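PDB 5IM2: twin-arginine translocation pathway signal from Rhodoferax ferrireducens, which probably serves as the extracytoplasmic solute-binding protein of a TRAP transporter, and holds copurified benzoate in its ligand pocket. Local coordinates for residues 98-103 / 110-115; 162-167 / 263-268. All coordinates share one frame; numbering follows the deposited sequence.

Contact 1 of 2, residues 98-103 / 110-115; sequences AQLYDQ and DIIWTI. With BEZ (benzoic acid), chain B.
Helix 100-106 belongs to the beta-alpha-beta crossover that links strand 83-88 to strand 111-114, and its first turn sets L100 and Y101 on I112 and T114 of the strand. It illustrates how a helix covers one face of an open alpha-beta sheet by packing on alternate residues of a strand, here I112 and T114. L100 and I112 meet obliquely, CB to CB, at 4.2 Å. I112 also rests on the backbone of the helix, CG2 lying 3.5 Å from L100 O. Its other branch, CG1, stands between backbone N and carbonyl carbon (chi1 61°), and carries CD1 to 3.8 Å from Y101 CA. The L100 and T114 side chains run alongside one another with opposite sense, which brings L100 CD1 within 3.7 Å of T114 OG1; the same methyl also touches W113 O.

The direct contacts are thus van der Waals in kind, and a water joins polar atoms of the two segments. Y101 N donates to it over 3.1 Å, and T114 OG1 hydrogen-bonds to it at 2.8 Å. A chi1 of -163° swings the T114 hydroxyl away from the residue's backbone N, beside L100 and toward this water, leaving CG2 to approach Y101 CB.

Just past the strand, I115 leads off to the benzoate, its CD1 3.5 Å from BEZ O2. The Y101 hydroxyl is bound by D159 and T160, and L100 reaches H54 of the adjacent strand 49-55. Across the sheet from the helix, I111 packs on W71 and W113 on V63, both of helix 62-78, so strand 111-114 is sandwiched between two helices.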
loop_
_atom_site.group_PDB
_atom_site.type_symbol
_atom_site.label_atom_id
_atom_site.label_comp_id
_atom_site.label_asym_id
_atom_site.label_seq_id
_atom_site.Cartn_x
_atom_site.Cartn_y
_atom_site.Cartn_z
ATOM N N ALA A 98 -10.572 -1.765 7.530
ATOM C CA ALA A 98 -10.823 -3.067 6.937
ATOM C C ALA A 98 -12.191 -3.165 6.278
ATOM O O ALA A 98 -12.388 -4.034 5.417
ATOM C CB ALA A 98 -10.704 -4.145 8.005
ATOM N N GLN A 99 -13.148 -2.329 6.680
ATOM C CA GLN A 99 -14.508 -2.359 6.143
ATOM C C GLN A 99 -14.697 -1.532 4.869
ATOM O O GLN A 99 -15.770 -1.617 4.261
ATOM C CB GLN A 99 -15.490 -1.904 7.231
ATOM C CG GLN A 99 -15.588 -2.925 8.419
ATOM C CD GLN A 99 -16.006 -2.285 9.766
ATOM O OE1 GLN A 99 -16.547 -1.178 9.808
ATOM N NE2 GLN A 99 -15.756 -3.000 10.869
ATOM N N LEU A 100 -13.685 -0.771 4.431
ATOM C CA LEU A 100 -13.853 0.115 3.271
ATOM C C LEU A 100 -14.290 -0.651 2.037
ATOM O O LEU A 100 -15.262 -0.270 1.365
ATOM C CB LEU A 100 -12.561 0.884 2.993
ATOM C CG LEU A 100 -12.346 2.099 3.902
ATOM C CD1 LEU A 100 -10.903 2.552 3.819
ATOM C CD2 LEU A 100 -13.299 3.272 3.627
ATOM N N TYR A 101 -13.599 -1.750 1.727
ATOM C CA TYR A 101 -13.913 -2.481 0.500
ATOM C C TYR A 101 -15.386 -2.888 0.462
ATOM O O TYR A 101 -16.081 -2.627 -0.521
ATOM C CB TYR A 101 -12.986 -3.691 0.350
ATOM C CG TYR A 101 -13.120 -4.366 -0.983
ATOM C CD1 TYR A 101 -12.387 -3.926 -2.082
ATOM C CD2 TYR A 101 -14.021 -5.413 -1.159
ATOM C CE1 TYR A 101 -12.537 -4.529 -3.311
ATOM C CE2 TYR A 101 -14.174 -6.026 -2.381
ATOM C CZ TYR A 101 -13.425 -5.576 -3.455
ATOM O OH TYR A 101 -13.600 -6.201 -4.679
ATOM N N ASP A 102 -15.896 -3.474 1.551
ATOM C CA ASP A 102 -17.293 -3.894 1.601
ATOM C C ASP A 102 -18.263 -2.720 1.548
ATOM O O ASP A 102 -19.401 -2.891 1.089
ATOM C CB ASP A 102 -17.535 -4.745 2.846
ATOM C CG ASP A 102 -17.008 -6.149 2.673
ATOM O OD1 ASP A 102 -17.152 -6.668 1.544
ATOM O OD2 ASP A 102 -16.407 -6.700 3.622
ATOM N N GLN A 103 -17.857 -1.535 2.016
ATOM C CA GLN A 103 -18.735 -0.376 1.889
ATOM C C GLN A 103 -18.955 -0.004 0.429
ATOM O O GLN A 103 -20.067 0.389 0.045
ATOM C CB GLN A 103 -18.178 0.828 2.641
ATOM C CG GLN A 103 -18.255 0.725 4.152
ATOM C CD GLN A 103 -17.516 1.846 4.868
ATOM O OE1 GLN A 103 -16.882 2.711 4.242
ATOM N NE2 GLN A 103 -17.566 1.816 6.202
ATOM N N ASP A 110 -19.668 5.021 -3.009
ATOM C CA ASP A 110 -19.393 4.655 -4.400
ATOM C C ASP A 110 -17.938 4.278 -4.675
ATOM O O ASP A 110 -17.691 3.371 -5.479
ATOM C CB ASP A 110 -19.803 5.793 -5.338
ATOM C CG ASP A 110 -21.259 6.126 -5.219
ATOM O OD1 ASP A 110 -22.072 5.290 -5.684
ATOM O OD2 ASP A 110 -21.591 7.197 -4.656
ATOM N N ILE A 111 -16.960 4.950 -4.062
ATOM C CA ILE A 111 -15.548 4.702 -4.343
ATOM C C ILE A 111 -14.771 4.695 -3.039
ATOM O O ILE A 111 -14.968 5.562 -2.181
ATOM C CB ILE A 111 -14.949 5.760 -5.305
ATOM C CG1 ILE A 111 -15.675 5.726 -6.644
ATOM C CG2 ILE A 111 -13.456 5.543 -5.468
ATOM C CD1 ILE A 111 -15.354 6.950 -7.498
ATOM N N ILE A 112 -13.885 3.707 -2.887
ATOM C CA ILE A 112 -12.986 3.623 -1.743
ATOM C C ILE A 112 -11.551 3.435 -2.228
ATOM O O ILE A 112 -11.295 2.973 -3.346
ATOM C CB ILE A 112 -13.405 2.499 -0.750
ATOM C CG1 ILE A 112 -13.383 1.119 -1.386
ATOM C CG2 ILE A 112 -14.794 2.794 -0.256
ATOM C CD1 ILE A 112 -12.098 0.377 -1.233
ATOM N N TRP A 113 -10.598 3.816 -1.358
ATOM C CA TRP A 113 -9.179 3.522 -1.526
ATOM C C TRP A 113 -8.720 2.872 -0.230
ATOM O O TRP A 113 -8.876 3.468 0.852
ATOM C CB TRP A 113 -8.373 4.797 -1.817
ATOM C CG TRP A 113 -6.907 4.651 -2.092
ATOM C CD1 TRP A 113 -6.319 4.430 -3.308
ATOM C CD2 TRP A 113 -5.844 4.808 -1.154
ATOM N NE1 TRP A 113 -4.943 4.413 -3.171
ATOM C CE2 TRP A 113 -4.630 4.674 -1.870
ATOM C CE3 TRP A 113 -5.791 5.057 0.222
ATOM C CZ2 TRP A 113 -3.385 4.756 -1.259
ATOM C CZ3 TRP A 113 -4.559 5.135 0.825
ATOM C CH2 TRP A 113 -3.374 5.006 0.086
ATOM N N THR A 114 -8.236 1.643 -0.328
ATOM C CA THR A 114 -7.885 0.863 0.857
ATOM C C THR A 114 -6.712 -0.063 0.558
ATOM O O THR A 114 -6.298 -0.231 -0.591
ATOM C CB THR A 114 -9.095 0.054 1.365
ATOM O OG1 THR A 114 -8.865 -0.369 2.719
ATOM C CG2 THR A 114 -9.356 -1.185 0.466
ATOM N N ILE A 115 -6.170 -0.655 1.618
ATOM C CA ILE A 115 -5.225 -1.763 1.517
ATOM C C ILE A 115 -6.017 -3.073 1.559
ATOM O O ILE A 115 -6.663 -3.360 2.590
ATOM C CB ILE A 115 -4.192 -1.703 2.653
ATOM C CG1 ILE A 115 -3.308 -0.458 2.484
ATOM C CG2 ILE A 115 -3.347 -2.973 2.713
ATOM C CD1 ILE A 115 -2.153 -0.268 3.480
HETATM C C BEZ B . 0.102 1.471 5.927
HETATM O O1 BEZ B . 1.232 0.962 6.175
HETATM O O2 BEZ B . -0.917 1.015 6.498
HETATM C C1 BEZ B . -0.008 2.631 4.983
HETATM C C2 BEZ B . -1.257 3.177 4.701
HETATM C C3 BEZ B . -1.330 4.277 3.845
HETATM C C4 BEZ B . -0.177 4.788 3.276
HETATM C C5 BEZ B . 1.058 4.226 3.539
HETATM C C6 BEZ B . 1.143 3.131 4.407
HETATM O O HOH W 1 -10.875 -2.194 3.221
#

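Contact 2 of 2, residues 162-167 / 263-268; sequences VLALQV and FVLAMN. With BEZ (benzoic acid), chain B.
F263 and Q166 face each other as an antiparallel hydrogen-bonded pair, F263 N donating to Q166 O over 2.7 Å and Q166 N returning a bond to F263 O. The same Q166 O lies in the plane of the F263 ring, at its edge. The bent Q166 side chain turns its amide over F263 CB, with NE2 4.0 Å from F263 CD1 and the amide and ring planes 26° apart; its outer atoms are bound by W113 and Q299. At the far side of the ring, CE2 of F263 meets BEZ C3 at 3.7 Å, so the strand end forms part of the pocket wall.

V264 lies beside L165, their side chains pointing the same way, with V264 CG2 3.8 Å from L165 CD2. L265 N then makes an almost straight bond of 2.9 Å to A164 O (175° at the hydrogen). Here the edge strand of the five-stranded sheet makes a classic beta bulge: L163 and A164 both stand opposite L265, whose O accepts from L163 N at 2.9 Å, nearly end-on, and from A164 N at 3.3 Å, on a lone pair. Beyond the bulge the register has moved by one, and A266 sits across from V162 as a non-hydrogen-bonded pair. M267 offers CB to the L163 methyls, 4.0 Å from CD1, before its extended chain leads away. N268 N-caps the following helix through S271 N, its ND2 held by A104 O.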
loop_
_atom_site.group_PDB
_atom_site.type_symbol
_atom_site.label_atom_id
_atom_site.label_comp_id
_atom_site.label_asym_id
_atom_site.label_seq_id
_atom_site.Cartn_x
_atom_site.Cartn_y
_atom_site.Cartn_z
ATOM N N VAL A 162 -12.831 -2.326 -10.312
ATOM C CA VAL A 162 -11.527 -1.816 -9.908
ATOM C C VAL A 162 -11.078 -0.741 -10.883
ATOM O O VAL A 162 -10.981 -0.961 -12.101
ATOM C CB VAL A 162 -10.494 -2.937 -9.784
ATOM C CG1 VAL A 162 -9.090 -2.389 -9.459
ATOM C CG2 VAL A 162 -10.926 -3.875 -8.655
ATOM N N LEU A 163 -10.833 0.440 -10.337
ATOM C CA LEU A 163 -10.354 1.570 -11.103
ATOM C C LEU A 163 -8.839 1.645 -11.169
ATOM O O LEU A 163 -8.312 2.104 -12.184
ATOM C CB LEU A 163 -10.896 2.866 -10.492
ATOM C CG LEU A 163 -12.399 2.913 -10.239
ATOM C CD1 LEU A 163 -12.836 4.305 -9.724
ATOM C CD2 LEU A 163 -13.211 2.566 -11.472
ATOM N N ALA A 164 -8.126 1.225 -10.119
ATOM C CA ALA A 164 -6.673 1.288 -10.076
ATOM C C ALA A 164 -6.157 0.388 -8.970
ATOM O O ALA A 164 -6.881 0.064 -8.015
ATOM C CB ALA A 164 -6.169 2.729 -9.888
ATOM N N LEU A 165 -4.887 -0.015 -9.136
ATOM C CA LEU A 165 -4.128 -0.865 -8.219
ATOM C C LEU A 165 -2.714 -0.311 -8.129
ATOM O O LEU A 165 -2.145 0.054 -9.158
ATOM C CB LEU A 165 -4.065 -2.319 -8.717
ATOM C CG LEU A 165 -5.381 -3.061 -8.660
ATOM C CD1 LEU A 165 -5.340 -4.181 -9.695
ATOM C CD2 LEU A 165 -5.636 -3.604 -7.238
ATOM N N GLN A 166 -2.134 -0.234 -6.929
ATOM C CA GLN A 166 -0.823 0.397 -6.790
ATOM C C GLN A 166 -0.158 -0.009 -5.480
ATOM O O GLN A 166 -0.752 -0.690 -4.636
ATOM C CB GLN A 166 -0.944 1.923 -6.916
ATOM C CG GLN A 166 -2.064 2.550 -6.093
ATOM C CD GLN A 166 -1.610 3.531 -5.025
ATOM O OE1 GLN A 166 -2.396 4.312 -4.541
ATOM N NE2 GLN A 166 -0.377 3.461 -4.629
ATOM N N VAL A 167 1.124 0.330 -5.388
ATOM C CA VAL A 167 1.954 0.080 -4.216
ATOM C C VAL A 167 2.543 1.413 -3.760
ATOM O O VAL A 167 2.483 2.415 -4.481
ATOM C CB VAL A 167 3.065 -0.948 -4.479
ATOM C CG1 VAL A 167 2.444 -2.252 -4.962
ATOM C CG2 VAL A 167 4.096 -0.377 -5.469
ATOM N N PHE A 263 -2.540 -1.333 -2.697
ATOM C CA PHE A 263 -3.732 -0.533 -2.517
ATOM C C PHE A 263 -4.650 -0.758 -3.701
ATOM O O PHE A 263 -4.180 -0.963 -4.826
ATOM C CB PHE A 263 -3.402 0.981 -2.444
ATOM C CG PHE A 263 -2.472 1.341 -1.335
ATOM C CD1 PHE A 263 -1.121 1.131 -1.461
ATOM C CD2 PHE A 263 -2.971 1.870 -0.135
ATOM C CE1 PHE A 263 -0.273 1.445 -0.423
ATOM C CE2 PHE A 263 -2.126 2.188 0.892
ATOM C CZ PHE A 263 -0.760 1.978 0.735
ATOM N N VAL A 264 -5.948 -0.681 -3.438
ATOM C CA VAL A 264 -6.970 -0.759 -4.473
ATOM C C VAL A 264 -7.864 0.475 -4.404
ATOM O O VAL A 264 -8.269 0.913 -3.318
ATOM C CB VAL A 264 -7.799 -2.052 -4.361
ATOM C CG1 VAL A 264 -8.563 -2.084 -3.069
ATOM C CG2 VAL A 264 -8.720 -2.173 -5.569
ATOM N N LEU A 265 -8.163 1.041 -5.592
ATOM C CA LEU A 265 -9.155 2.086 -5.768
ATOM C C LEU A 265 -10.325 1.374 -6.421
ATOM O O LEU A 265 -10.232 0.982 -7.594
ATOM C CB LEU A 265 -8.635 3.230 -6.644
ATOM C CG LEU A 265 -9.560 4.403 -6.922
ATOM C CD1 LEU A 265 -9.814 5.174 -5.630
ATOM C CD2 LEU A 265 -8.919 5.277 -7.987
ATOM N N ALA A 266 -11.382 1.150 -5.655
ATOM C CA ALA A 266 -12.501 0.324 -6.077
ATOM C C ALA A 266 -13.829 1.089 -6.074
ATOM O O ALA A 266 -14.112 1.871 -5.153
ATOM C CB ALA A 266 -12.603 -0.907 -5.152
ATOM N N MET A 267 -14.674 0.802 -7.071
ATOM C CA MET A 267 -15.977 1.440 -7.240
ATOM C C MET A 267 -17.101 0.419 -7.156
ATOM O O MET A 267 -16.957 -0.721 -7.608
ATOM C CB MET A 267 -16.035 2.182 -8.599
ATOM C CG MET A 267 -17.231 3.062 -8.735
ATOM S SD MET A 267 -17.160 4.089 -10.216
ATOM C CE MET A 267 -18.717 4.937 -10.005
ATOM N N ASN A 268 -18.223 0.829 -6.562
ATOM C CA ASN A 268 -19.442 0.034 -6.604
ATOM C C ASN A 268 -19.842 -0.287 -8.045
ATOM O O ASN A 268 -19.970 0.611 -8.878
ATOM C CB ASN A 268 -20.565 0.808 -5.902
ATOM C CG ASN A 268 -21.871 0.088 -5.934
ATOM O OD1 ASN A 268 -22.761 0.419 -6.725
ATOM N ND2 ASN A 268 -22.023 -0.904 -5.059
HETATM C C BEZ B . 0.102 1.471 5.927
HETATM O O1 BEZ B . 1.232 0.962 6.175
HETATM O O2 BEZ B . -0.917 1.015 6.498
HETATM C C1 BEZ B . -0.008 2.631 4.983
HETATM C C2 BEZ B . -1.257 3.177 4.701
HETATM C C3 BEZ B . -1.330 4.277 3.845
HETATM C C4 BEZ B . -0.177 4.788 3.276
HETATM C C5 BEZ B . 1.058 4.226 3.539
HETATM C C6 BEZ B . 1.143 3.131 4.407
#

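How the contacts relate
Contacts 1 and 2 meet at one five-stranded sheet, their centres about 9 Å apart, because strand 111-114 of contact 1 pairs with strand 262-267 of contact 2. Near one end, D110 O receives N268 N at 2.8 Å. Toward the ligand, the W113 and F263 rings stack closely, W113 CZ2 being 3.1 Å from F263 CD2. W113 NE1 passes over the middle strand to bond Q166 OE1 on the edge strand at 2.9 Å, linking strand 111-114 to strand 161-167 across the strand between them. Both contacts end at the benzoate, supplying I115 and F263 to its pocket, while R192 and Y118 hydrogen-bond the ligand.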